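PDB 2YZC: uricase from Arthrobacter globiformis, which catalyses the oxidation of uric acid to 5-hydroxyisourate, which is processed further to (S)-allantoin, and is seen here with allantoate bound. Local coordinates for residues A[13-18]-A[51-56]; A[26-31]-A[39-44]; A[34-39]-A[120-125]; A[105-110]-A[134-139]. All blocks are in the same frame, centred on the assembly; numbering follows the deposited sequence.

Contact 1: residues A[13-18]-A[51-56]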
loop_
_atom_site.group_PDB
_atom_site.type_symbol
_atom_site.label_atom_id
_atom_site.label_comp_id
_atom_site.label_asym_id
_atom_site.label_seq_id
_atom_site.Cartn_x
_atom_site.Cartn_y
_atom_site.Cartn_z
ATOM N N VAL A 13 33.352 18.002 9.820
ATOM C CA VAL A 13 32.258 17.052 9.670
ATOM C C VAL A 13 32.776 15.687 10.115
ATOM O O VAL A 13 33.894 15.304 9.780
ATOM C CB VAL A 13 31.796 16.984 8.202
ATOM C CG1 VAL A 13 30.879 15.808 8.001
ATOM C CG2 VAL A 13 31.092 18.277 7.824
ATOM N N VAL A 14 31.964 14.958 10.873
ATOM C CA VAL A 14 32.362 13.647 11.374
ATOM C C VAL A 14 31.338 12.558 11.056
ATOM O O VAL A 14 30.133 12.792 11.112
ATOM C CB VAL A 14 32.560 13.688 12.909
ATOM C CG1 VAL A 14 32.944 12.312 13.426
ATOM C CG2 VAL A 14 33.631 14.714 13.270
ATOM N N LEU A 15 31.831 11.366 10.729
ATOM C CA LEU A 15 30.959 10.236 10.433
ATOM C C LEU A 15 30.528 9.673 11.781
ATOM O O LEU A 15 31.373 9.315 12.604
ATOM C CB LEU A 15 31.722 9.153 9.662
ATOM C CG LEU A 15 30.967 8.166 8.756
ATOM C CD1 LEU A 15 31.737 6.846 8.732
ATOM C CD2 LEU A 15 29.545 7.934 9.235
ATOM N N GLY A 16 29.221 9.596 12.011
ATOM C CA GLY A 16 28.725 9.067 13.270
ATOM C C GLY A 16 28.278 7.620 13.130
ATOM O O GLY A 16 28.925 6.831 12.441
ATOM N N GLN A 17 27.178 7.267 13.785
ATOM C CA GLN A 17 26.656 5.905 13.702
ATOM C C GLN A 17 26.362 5.573 12.244
ATOM O O GLN A 17 25.928 6.433 11.481
ATOM C CB GLN A 17 25.366 5.768 14.516
ATOM C CG GLN A 17 25.542 5.890 16.023
ATOM C CD GLN A 17 24.242 5.653 16.780
ATOM O OE1 GLN A 17 23.241 6.337 16.550
ATOM N NE2 GLN A 17 24.253 4.680 17.688
ATOM N N ASN A 18 26.604 4.328 11.855
ATOM C CA ASN A 18 26.349 3.919 10.478
ATOM C C ASN A 18 26.250 2.405 10.373
ATOM O O ASN A 18 26.785 1.677 11.211
ATOM C CB ASN A 18 27.454 4.448 9.551
ATOM C CG ASN A 18 28.815 3.829 9.838
ATOM O OD1 ASN A 18 29.147 2.765 9.320
ATOM N ND2 ASN A 18 29.606 4.498 10.674
ATOM N N ASP A 51 34.198 -0.704 11.354
ATOM C CA ASP A 51 35.017 0.372 10.822
ATOM C C ASP A 51 34.807 0.546 9.325
ATOM O O ASP A 51 35.434 -0.135 8.511
ATOM C CB ASP A 51 36.494 0.109 11.116
ATOM C CG ASP A 51 37.403 1.075 10.393
ATOM O OD1 ASP A 51 36.985 2.233 10.179
ATOM O OD2 ASP A 51 38.535 0.681 10.047
ATOM N N PHE A 52 33.922 1.474 8.972
ATOM C CA PHE A 52 33.608 1.753 7.578
ATOM C C PHE A 52 33.898 3.211 7.245
ATOM O O PHE A 52 33.304 3.790 6.338
ATOM C CB PHE A 52 32.138 1.426 7.308
ATOM C CG PHE A 52 31.799 -0.023 7.523
ATOM C CD1 PHE A 52 30.872 -0.405 8.489
ATOM C CD2 PHE A 52 32.440 -1.012 6.784
ATOM C CE1 PHE A 52 30.594 -1.750 8.722
ATOM C CE2 PHE A 52 32.168 -2.359 7.009
ATOM C CZ PHE A 52 31.243 -2.727 7.981
ATOM N N GLU A 53 34.834 3.789 7.985
ATOM C CA GLU A 53 35.237 5.179 7.809
ATOM C C GLU A 53 35.686 5.494 6.381
ATOM O O GLU A 53 35.160 6.411 5.744
ATOM C CB GLU A 53 36.370 5.499 8.787
ATOM C CG GLU A 53 36.859 6.937 8.773
ATOM C CD GLU A 53 35.862 7.896 9.387
ATOM O OE1 GLU A 53 35.149 7.493 10.330
ATOM O OE2 GLU A 53 35.802 9.058 8.939
ATOM N N ALA A 54 36.656 4.732 5.884
ATOM C CA ALA A 54 37.197 4.941 4.540
ATOM C C ALA A 54 36.170 4.763 3.428
ATOM O O ALA A 54 36.236 5.437 2.395
ATOM C CB ALA A 54 38.382 4.002 4.300
ATOM N N ALA A 55 35.237 3.840 3.625
ATOM C CA ALA A 55 34.203 3.602 2.626
ATOM C C ALA A 55 33.391 4.878 2.432
ATOM O O ALA A 55 32.995 5.209 1.311
ATOM C CB ALA A 55 33.292 2.463 3.073
ATOM N N HIS A 56 33.146 5.589 3.529
ATOM C CA HIS A 56 32.379 6.831 3.483
ATOM C C HIS A 56 33.183 8.058 3.039
ATOM O O HIS A 56 32.729 8.828 2.197
ATOM C CB HIS A 56 31.752 7.126 4.854
ATOM C CG HIS A 56 30.674 6.164 5.249
ATOM N ND1 HIS A 56 30.940 4.910 5.755
ATOM C CD2 HIS A 56 29.324 6.268 5.193
ATOM C CE1 HIS A 56 29.801 4.284 5.997
ATOM N NE2 HIS A 56 28.806 5.086 5.665
HETATM O O HOH W 1 34.276 8.999 12.551
HETATM O O HOH W 2 34.630 11.058 10.283
HETATM O O HOH W 3 32.322 3.174 10.837
#
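At the N-terminal end of the long strand 13-31, Leu-15 and Asn-18 pack against the short helix 53-57, with Phe-52 at its N-cap position. Leu-15 carries the apolar part. Its CD1 lies over one face of the His-56 imidazole, a CH-pi contact 4.0 Å from the ring centroid, and CG sits above the same face, offset toward the rim; the two side chains cross at about a right angle. The ring's rotation is probably fixed by ND1, which donates to the carbonyl O of Phe-52 at 2.7 Å in an almost straight bond lying in the ring plane. Asn-18 OD1 comes to the edge of the Phe-52 ring, 3.7 Å from CD1. Chi1 of 66° puts Asn-18 CG between the backbone N and the carbonyl carbon; from there ND2 donates to Gly-16 O at 3.0 Å.

No direct hydrogen bond spans the two segments; waters do that work. One water donates to both Leu-15 O and Glu-53 OE1, a second accepts from Leu-15 N and donates to OE2, and a third accepts from Asn-18 ND2 and Phe-52 N. Strand residues Val-14, Leu-15 and Asn-18 also pair with a strand of the second subunit. The polar tie between strand and helix therefore rests on three ordered waters, while the orientation of His-56 probably depends on a bond within its own segment.

Contact 2: residues A[26-31]-A[39-44]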
loop_
_atom_site.group_PDB
_atom_site.type_symbol
_atom_site.label_atom_id
_atom_site.label_comp_id
_atom_site.label_asym_id
_atom_site.label_seq_id
_atom_site.Cartn_x
_atom_site.Cartn_y
_atom_site.Cartn_z
ATOM N N ARG A 26 13.797 -12.182 0.535
ATOM C CA ARG A 26 12.682 -13.109 0.705
ATOM C C ARG A 26 13.130 -14.549 0.530
ATOM O O ARG A 26 13.609 -14.952 -0.535
ATOM C CB ARG A 26 11.561 -12.760 -0.276
ATOM C CG ARG A 26 10.847 -11.460 0.081
ATOM C CD ARG A 26 9.877 -11.649 1.248
ATOM N NE ARG A 26 8.713 -12.447 0.860
ATOM C CZ ARG A 26 8.516 -13.721 1.192
ATOM N NH1 ARG A 26 7.422 -14.351 0.779
ATOM N NH2 ARG A 26 9.399 -14.366 1.938
ATOM N N LEU A 27 12.965 -15.321 1.597
ATOM C CA LEU A 27 13.379 -16.712 1.611
ATOM C C LEU A 27 12.270 -17.682 1.973
ATOM O O LEU A 27 11.500 -17.446 2.896
ATOM C CB LEU A 27 14.522 -16.898 2.620
ATOM C CG LEU A 27 14.748 -18.323 3.154
ATOM C CD1 LEU A 27 15.452 -19.178 2.093
ATOM C CD2 LEU A 27 15.589 -18.262 4.420
ATOM N N VAL A 28 12.200 -18.778 1.229
ATOM C CA VAL A 28 11.247 -19.827 1.533
ATOM C C VAL A 28 12.083 -21.091 1.626
ATOM O O VAL A 28 12.766 -21.463 0.671
ATOM C CB VAL A 28 10.164 -19.977 0.445
ATOM C CG1 VAL A 28 9.376 -21.266 0.667
ATOM C CG2 VAL A 28 9.207 -18.798 0.510
ATOM N N LYS A 29 12.065 -21.718 2.800
ATOM C CA LYS A 29 12.811 -22.950 3.025
ATOM C C LYS A 29 11.828 -24.107 3.147
ATOM O O LYS A 29 10.971 -24.121 4.036
ATOM C CB LYS A 29 13.639 -22.860 4.310
ATOM C CG LYS A 29 14.362 -24.162 4.681
ATOM C CD LYS A 29 15.348 -24.574 3.600
ATOM C CE LYS A 29 16.120 -25.836 3.975
ATOM N NZ LYS A 29 15.257 -27.047 4.018
ATOM N N VAL A 30 11.941 -25.066 2.238
ATOM C CA VAL A 30 11.065 -26.223 2.274
ATOM C C VAL A 30 11.815 -27.395 2.890
ATOM O O VAL A 30 12.949 -27.685 2.509
ATOM C CB VAL A 30 10.602 -26.644 0.856
ATOM C CG1 VAL A 30 9.714 -27.880 0.953
ATOM C CG2 VAL A 30 9.849 -25.505 0.187
ATOM N N THR A 31 11.192 -28.047 3.864
ATOM C CA THR A 31 11.792 -29.215 4.490
ATOM C C THR A 31 11.071 -30.390 3.849
ATOM O O THR A 31 9.858 -30.528 3.997
ATOM C CB THR A 31 11.549 -29.245 6.013
ATOM O OG1 THR A 31 12.167 -28.106 6.620
ATOM C CG2 THR A 31 12.141 -30.511 6.626
ATOM N N ILE A 39 7.093 -25.804 5.674
ATOM C CA ILE A 39 7.411 -24.527 5.044
ATOM C C ILE A 39 7.821 -23.456 6.051
ATOM O O ILE A 39 7.149 -23.255 7.061
ATOM C CB ILE A 39 6.188 -23.967 4.262
ATOM C CG1 ILE A 39 5.766 -24.943 3.163
ATOM C CG2 ILE A 39 6.526 -22.598 3.665
ATOM C CD1 ILE A 39 6.817 -25.167 2.102
ATOM N N GLN A 40 8.931 -22.779 5.773
ATOM C CA GLN A 40 9.391 -21.670 6.609
ATOM C C GLN A 40 9.512 -20.515 5.614
ATOM O O GLN A 40 10.178 -20.637 4.588
ATOM C CB GLN A 40 10.728 -22.002 7.280
ATOM C CG GLN A 40 10.566 -22.989 8.443
ATOM C CD GLN A 40 11.893 -23.455 9.006
ATOM O OE1 GLN A 40 12.266 -23.114 10.131
ATOM N NE2 GLN A 40 12.617 -24.232 8.220
ATOM N N ASP A 41 8.841 -19.406 5.911
ATOM C CA ASP A 41 8.795 -18.257 5.006
ATOM C C ASP A 41 9.271 -17.006 5.746
ATOM O O ASP A 41 8.618 -16.566 6.689
ATOM C CB ASP A 41 7.338 -18.091 4.537
ATOM C CG ASP A 41 7.189 -17.174 3.336
ATOM O OD1 ASP A 41 8.153 -16.462 2.984
ATOM O OD2 ASP A 41 6.080 -17.162 2.744
ATOM N N LEU A 42 10.393 -16.435 5.304
ATOM C CA LEU A 42 10.974 -15.253 5.947
ATOM C C LEU A 42 11.327 -14.086 5.018
ATOM O O LEU A 42 11.562 -14.271 3.823
ATOM C CB LEU A 42 12.267 -15.638 6.683
ATOM C CG LEU A 42 12.266 -16.725 7.760
ATOM C CD1 LEU A 42 13.705 -16.977 8.226
ATOM C CD2 LEU A 42 11.395 -16.295 8.924
ATOM N N ASN A 43 11.368 -12.885 5.599
ATOM C CA ASN A 43 11.769 -11.663 4.901
ATOM C C ASN A 43 12.945 -11.215 5.774
ATOM O O ASN A 43 12.741 -10.658 6.856
ATOM C CB ASN A 43 10.656 -10.609 4.941
ATOM C CG ASN A 43 10.964 -9.402 4.070
ATOM O OD1 ASN A 43 10.400 -8.318 4.261
ATOM N ND2 ASN A 43 11.849 -9.585 3.100
ATOM N N VAL A 44 14.165 -11.454 5.296
ATOM C CA VAL A 44 15.384 -11.166 6.057
ATOM C C VAL A 44 16.174 -9.911 5.689
ATOM O O VAL A 44 16.347 -9.584 4.521
ATOM C CB VAL A 44 16.352 -12.378 5.963
ATOM C CG1 VAL A 44 17.556 -12.181 6.874
ATOM C CG2 VAL A 44 15.599 -13.667 6.317
HETATM O O HOH W 4 6.236 -17.008 -0.177
#
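Ile-39 meets Val-30 side by side, CD1 lying 3.6 Å from Val-30 CG2, in a non-hydrogen-bonded pair of the antiparallel hairpin formed by strands 13-31 and 38-50. Gln-40 follows in a hydrogen-bonded pair with Lys-29: Lys-29 N donates to Gln-40 O at 2.8 Å, and Gln-40 N returns the bond to Lys-29 O.

Asp-41, opposite Val-28, is the polar centre. Its OD1 forms a salt bridge with Arg-26 NH2 at 2.7 Å, met nearly along the C-O axis, and NH1 adds a weak bond. A water donating to OD2 also accepts weakly from NH1.

Leu-42 O is gripped twice, by Leu-27 N at 2.8 Å and by Arg-26 NH2 at 2.9 Å, the two donors arriving from opposite faces of the carbonyl plane. Bends at chi2 and chi3 turn the arginine's CD and NE toward the 39-44 strand, and NH2 ends up bonded to both Asp-41 OD1 and Leu-42 O. At Asn-43, the side chain packs on Arg-26 CD.

On the face of Leu-27 and Leu-42, Phe-88 of helix 85-99 touches both leucines, while helix 67-78 reaches Leu-27. Strand 103-117 flanks strand 38-50, and Val-28 and Lys-29 pair with a strand of the third subunit.

Contact 3: residues A[34-39]-A[120-125]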
loop_
_atom_site.group_PDB
_atom_site.type_symbol
_atom_site.label_atom_id
_atom_site.label_comp_id
_atom_site.label_asym_id
_atom_site.label_seq_id
_atom_site.Cartn_x
_atom_site.Cartn_y
_atom_site.Cartn_z
ATOM N N THR A 34 10.842 -36.162 4.326
ATOM C CA THR A 34 9.780 -37.146 4.176
ATOM C C THR A 34 8.719 -36.538 3.271
ATOM O O THR A 34 8.843 -35.389 2.850
ATOM C CB THR A 34 9.132 -37.493 5.530
ATOM O OG1 THR A 34 8.559 -36.312 6.104
ATOM C CG2 THR A 34 10.170 -38.066 6.485
ATOM N N ALA A 35 7.677 -37.308 2.977
ATOM C CA ALA A 35 6.597 -36.834 2.121
ATOM C C ALA A 35 5.816 -35.704 2.794
ATOM O O ALA A 35 5.082 -34.970 2.137
ATOM C CB ALA A 35 5.662 -37.987 1.786
ATOM N N ARG A 36 5.985 -35.575 4.105
ATOM C CA ARG A 36 5.305 -34.548 4.894
ATOM C C ARG A 36 6.160 -33.275 4.885
ATOM O O ARG A 36 6.991 -33.080 5.769
ATOM C CB ARG A 36 5.136 -35.054 6.332
ATOM C CG ARG A 36 4.278 -34.194 7.244
ATOM C CD ARG A 36 2.806 -34.255 6.860
ATOM N NE ARG A 36 1.951 -33.765 7.939
ATOM C CZ ARG A 36 0.642 -33.566 7.826
ATOM N NH1 ARG A 36 0.026 -33.814 6.677
ATOM N NH2 ARG A 36 -0.049 -33.119 8.864
ATOM N N HIS A 37 5.952 -32.418 3.888
ATOM C CA HIS A 37 6.723 -31.181 3.762
ATOM C C HIS A 37 6.394 -30.115 4.804
ATOM O O HIS A 37 5.272 -30.032 5.299
ATOM C CB HIS A 37 6.531 -30.566 2.366
ATOM C CG HIS A 37 7.068 -31.403 1.245
ATOM N ND1 HIS A 37 7.149 -30.941 -0.051
ATOM C CD2 HIS A 37 7.524 -32.679 1.218
ATOM C CE1 HIS A 37 7.631 -31.894 -0.828
ATOM N NE2 HIS A 37 7.867 -32.959 -0.083
ATOM N N GLU A 38 7.393 -29.300 5.123
ATOM C CA GLU A 38 7.246 -28.195 6.065
ATOM C C GLU A 38 7.695 -26.936 5.325
ATOM O O GLU A 38 8.579 -26.995 4.461
ATOM C CB GLU A 38 8.131 -28.390 7.302
ATOM C CG GLU A 38 7.842 -29.639 8.124
ATOM C CD GLU A 38 6.402 -29.723 8.595
ATOM O OE1 GLU A 38 5.844 -28.687 9.018
ATOM O OE2 GLU A 38 5.826 -30.832 8.552
ATOM N N ILE A 39 7.093 -25.804 5.674
ATOM C CA ILE A 39 7.411 -24.527 5.044
ATOM C C ILE A 39 7.821 -23.456 6.051
ATOM O O ILE A 39 7.149 -23.255 7.061
ATOM C CB ILE A 39 6.188 -23.967 4.262
ATOM C CG1 ILE A 39 5.766 -24.943 3.163
ATOM C CG2 ILE A 39 6.526 -22.598 3.665
ATOM C CD1 ILE A 39 6.817 -25.167 2.102
ATOM N N ASP A 120 -5.032 -30.629 5.818
ATOM C CA ASP A 120 -3.958 -31.487 6.309
ATOM C C ASP A 120 -3.098 -32.118 5.206
ATOM O O ASP A 120 -2.444 -33.137 5.430
ATOM C CB ASP A 120 -4.553 -32.587 7.197
ATOM C CG ASP A 120 -3.533 -33.192 8.140
ATOM O OD1 ASP A 120 -2.829 -32.420 8.828
ATOM O OD2 ASP A 120 -3.439 -34.439 8.202
ATOM N N HIS A 121 -3.096 -31.504 4.026
ATOM C CA HIS A 121 -2.324 -32.001 2.886
ATOM C C HIS A 121 -0.824 -32.037 3.195
ATOM O O HIS A 121 -0.317 -31.202 3.940
ATOM C CB HIS A 121 -2.590 -31.112 1.665
ATOM C CG HIS A 121 -2.193 -31.731 0.361
ATOM N ND1 HIS A 121 -0.879 -31.877 -0.026
ATOM C CD2 HIS A 121 -2.941 -32.259 -0.636
ATOM C CE1 HIS A 121 -0.833 -32.471 -1.206
ATOM N NE2 HIS A 121 -2.072 -32.713 -1.599
ATOM N N ASP A 122 -0.120 -33.007 2.615
ATOM C CA ASP A 122 1.315 -33.161 2.835
ATOM C C ASP A 122 2.171 -32.050 2.232
ATOM O O ASP A 122 3.246 -31.752 2.754
ATOM C CB ASP A 122 1.801 -34.506 2.280
ATOM C CG ASP A 122 1.423 -35.682 3.171
ATOM O OD1 ASP A 122 1.563 -36.836 2.712
ATOM O OD2 ASP A 122 0.996 -35.458 4.326
ATOM N N HIS A 123 1.718 -31.450 1.136
ATOM C CA HIS A 123 2.508 -30.393 0.507
ATOM C C HIS A 123 1.722 -29.273 -0.176
ATOM O O HIS A 123 2.172 -28.726 -1.178
ATOM C CB HIS A 123 3.501 -31.003 -0.495
ATOM C CG HIS A 123 2.857 -31.805 -1.585
ATOM N ND1 HIS A 123 2.792 -33.182 -1.557
ATOM C CD2 HIS A 123 2.263 -31.425 -2.742
ATOM C CE1 HIS A 123 2.185 -33.615 -2.649
ATOM N NE2 HIS A 123 1.855 -32.569 -3.385
ATOM N N ALA A 124 0.552 -28.941 0.363
ATOM C CA ALA A 124 -0.276 -27.863 -0.173
ATOM C C ALA A 124 -0.671 -27.010 1.027
ATOM O O ALA A 124 -1.228 -27.522 2.001
ATOM C CB ALA A 124 -1.513 -28.423 -0.859
ATOM N N PHE A 125 -0.385 -25.711 0.959
ATOM C CA PHE A 125 -0.664 -24.814 2.076
ATOM C C PHE A 125 -1.348 -23.512 1.683
ATOM O O PHE A 125 -1.381 -23.144 0.513
ATOM C CB PHE A 125 0.646 -24.455 2.786
ATOM C CG PHE A 125 1.609 -25.599 2.925
ATOM C CD1 PHE A 125 2.357 -26.037 1.835
ATOM C CD2 PHE A 125 1.791 -26.223 4.156
ATOM C CE1 PHE A 125 3.276 -27.074 1.965
ATOM C CE2 PHE A 125 2.707 -27.262 4.301
ATOM C CZ PHE A 125 3.452 -27.688 3.204
HETATM O O HOH W 5 4.468 -34.971 -0.499
#
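Arg-36 NH1 donates to two oxygens of the 120-123 loop, Asp-120 O at 2.8 Å and Asp-122 OD2 at 3.0 Å, and both lie close to the guanidinium plane. With NH2 reaching Asp-120 OD1 at 2.9 Å, this makes a salt-bridge network that ties the turn before strand 38-50 to the connection leading into strand 124-129. Asp-120 is held end-on, NH1 taking its carbonyl and NH2 its carboxylate. The Asp-122 carboxylate stands almost perpendicular to the guanidinium. The arginine's CG is anti to the backbone N (chi1 -172°), and a bend at chi2 helps carry the chain across to the loop. An alanine here would probably leave both aspartates without their shared cationic partner and Asp-120 O without this donor, letting the loop move more freely.

Next along, the backbone is joined weakly, His-37 N to Asp-122 O, and a water donating to Ala-35 O also hydrogen-bonds His-123 ND1. The His-37 and His-123 side chains run side by side, with their rings oblique to each other; His-37 ND1 lies 3.7 Å from His-123 CB and hydrogen-bonds Ser-158 OG of the third subunit. Ala-124 and Phe-125 pair antiparallel with a strand of that subunit, so the sheet continues across the interface. Deeper in, the Phe-125 ring presents its edge to His-37 O and one face to Ile-39, whose CG1 sits 3.7 Å from the ring centroid, offset toward the rim.

Contact 4: residues A[105-110]-A[134-139]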
loop_
_atom_site.group_PDB
_atom_site.type_symbol
_atom_site.label_atom_id
_atom_site.label_comp_id
_atom_site.label_asym_id
_atom_site.label_seq_id
_atom_site.Cartn_x
_atom_site.Cartn_y
_atom_site.Cartn_z
ATOM N N GLY A 105 29.890 -5.748 14.886
ATOM C CA GLY A 105 28.531 -6.071 15.273
ATOM C C GLY A 105 27.593 -5.884 14.104
ATOM O O GLY A 105 28.024 -5.884 12.952
ATOM N N GLY A 106 26.310 -5.726 14.395
ATOM C CA GLY A 106 25.349 -5.545 13.326
ATOM C C GLY A 106 23.926 -5.713 13.802
ATOM O O GLY A 106 23.661 -5.821 15.000
ATOM N N ARG A 107 23.003 -5.738 12.849
ATOM C CA ARG A 107 21.592 -5.888 13.153
ATOM C C ARG A 107 20.984 -6.806 12.095
ATOM O O ARG A 107 21.052 -6.523 10.900
ATOM C CB ARG A 107 20.904 -4.517 13.124
ATOM C CG ARG A 107 19.427 -4.534 13.499
ATOM C CD ARG A 107 18.802 -3.159 13.288
ATOM N NE ARG A 107 17.372 -3.135 13.598
ATOM C CZ ARG A 107 16.858 -2.964 14.815
ATOM N NH1 ARG A 107 17.649 -2.791 15.871
ATOM N NH2 ARG A 107 15.539 -2.966 14.978
ATOM N N TRP A 108 20.421 -7.919 12.538
ATOM C CA TRP A 108 19.800 -8.867 11.627
ATOM C C TRP A 108 18.351 -8.991 12.057
ATOM O O TRP A 108 18.055 -9.194 13.237
ATOM C CB TRP A 108 20.525 -10.211 11.696
ATOM C CG TRP A 108 21.937 -10.094 11.199
ATOM C CD1 TRP A 108 22.368 -10.237 9.906
ATOM C CD2 TRP A 108 23.079 -9.684 11.958
ATOM N NE1 TRP A 108 23.709 -9.933 9.816
ATOM C CE2 TRP A 108 24.168 -9.590 11.061
ATOM C CE3 TRP A 108 23.289 -9.380 13.311
ATOM C CZ2 TRP A 108 25.450 -9.206 11.476
ATOM C CZ3 TRP A 108 24.562 -8.996 13.719
ATOM C CH2 TRP A 108 25.625 -8.914 12.803
ATOM N N ALA A 109 17.445 -8.852 11.097
ATOM C CA ALA A 109 16.029 -8.912 11.407
ATOM C C ALA A 109 15.257 -9.749 10.409
ATOM O O ALA A 109 15.717 -10.010 9.292
ATOM C CB ALA A 109 15.456 -7.501 11.463
ATOM N N ALA A 110 14.071 -10.173 10.818
ATOM C CA ALA A 110 13.245 -10.978 9.944
ATOM C C ALA A 110 11.785 -10.939 10.325
ATOM O O ALA A 110 11.425 -10.749 11.488
ATOM C CB ALA A 110 13.728 -12.429 9.948
ATOM N N THR A 134 7.939 -11.183 14.196
ATOM C CA THR A 134 9.191 -10.503 13.921
ATOM C C THR A 134 10.282 -10.879 14.916
ATOM O O THR A 134 10.004 -11.319 16.030
ATOM C CB THR A 134 9.019 -8.967 13.969
ATOM O OG1 THR A 134 8.713 -8.559 15.310
ATOM C CG2 THR A 134 7.892 -8.525 13.047
ATOM N N ALA A 135 11.528 -10.701 14.495
ATOM C CA ALA A 135 12.676 -10.976 15.346
ATOM C C ALA A 135 13.792 -10.042 14.907
ATOM O O ALA A 135 13.996 -9.814 13.714
ATOM C CB ALA A 135 13.117 -12.438 15.210
ATOM N N VAL A 136 14.498 -9.483 15.882
ATOM C CA VAL A 136 15.602 -8.582 15.603
ATOM C C VAL A 136 16.739 -8.979 16.517
ATOM O O VAL A 136 16.544 -9.149 17.722
ATOM C CB VAL A 136 15.245 -7.106 15.906
ATOM C CG1 VAL A 136 16.486 -6.235 15.763
ATOM C CG2 VAL A 136 14.153 -6.617 14.957
ATOM N N LEU A 137 17.917 -9.150 15.934
ATOM C CA LEU A 137 19.103 -9.495 16.702
ATOM C C LEU A 137 20.119 -8.391 16.499
ATOM O O LEU A 137 20.326 -7.934 15.376
ATOM C CB LEU A 137 19.720 -10.818 16.210
ATOM C CG LEU A 137 21.187 -11.036 16.627
ATOM C CD1 LEU A 137 21.273 -11.323 18.121
ATOM C CD2 LEU A 137 21.791 -12.196 15.834
ATOM N N GLU A 138 20.724 -7.930 17.586
ATOM C CA GLU A 138 21.774 -6.937 17.473
ATOM C C GLU A 138 22.969 -7.483 18.227
ATOM O O GLU A 138 22.836 -7.959 19.353
ATOM C CB GLU A 138 21.360 -5.577 18.051
ATOM C CG GLU A 138 20.630 -4.682 17.052
ATOM C CD GLU A 138 20.758 -3.194 17.365
ATOM O OE1 GLU A 138 20.157 -2.376 16.630
ATOM O OE2 GLU A 138 21.460 -2.837 18.339
ATOM N N ILE A 139 24.129 -7.447 17.586
ATOM C CA ILE A 139 25.354 -7.920 18.210
ATOM C C ILE A 139 26.264 -6.724 18.426
ATOM O O ILE A 139 26.446 -5.892 17.533
ATOM C CB ILE A 139 26.105 -8.950 17.328
ATOM C CG1 ILE A 139 25.306 -10.252 17.239
ATOM C CG2 ILE A 139 27.483 -9.238 17.925
ATOM C CD1 ILE A 139 25.941 -11.299 16.321
#
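Arg-107 meets Glu-138 and Val-136 across an antiparallel strand pair. NH1 donates to Glu-138 OE1 at 2.7 Å, a salt bridge in the guanidinium plane but above that of the carboxylate. Val-136 CG1 lies over the centre of one guanidinium face, 3.4 Å from CZ. The arginine chain runs extended to NE, CG anti to the backbone N (chi1 -177°), carrying the guanidinium out to both. An alanine in place of Arg-107 would probably leave Glu-138 without this partner and open a gap over Val-136 CG1.

On the other sheet face, Trp-108 turns its six-membered ring toward the partner strand: CZ3 is 3.7 Å from Ile-139 CD1, and CE3 packs on Leu-137 CD2.

Backbone bonds position these groups: Trp-108 and Leu-137 exchange two, with Leu-137 N to Trp-108 O at 2.7 Å, and Gly-106 with Ile-139 and Ala-110 with Ala-135 do likewise. A CB on Gly-106 would run into Trp-108 CH2.

Further out, Arg-49 makes a second salt bridge to Glu-138 OE1, and Ile-294 O accepts from Arg-107 NH1. On the face of Trp-108 and Leu-137, helix 85-99 sets Thr-97 against Trp-108 and Leu-90 against Leu-137, while strands 38-50 and 143-157 flank the pair.

All four contacts reach one antiparallel sheet. Contacts 2 and 3 share Ile-39 and touch, Thr-31 N lying 2.9 Å from Glu-38 O in a probable hydrogen bond; both meet the third subunit. Contact 4 joins contact 2 through the neighbouring strands 38-50 and 103-117, where Ala-110 CB packs on Asn-43 O at 3.7 Å. Contact 1 touches none of the others; its nearest atoms are about 6 Å from contact 4 and about 31 Å from contact 3. The His-56 side chain is about 9 Å from a bound allantoate, too far to touch. The side chains of Asn-43 and Trp-108 are each about 9 Å from that of active-site Lys-22; contact 3 lies away from the site.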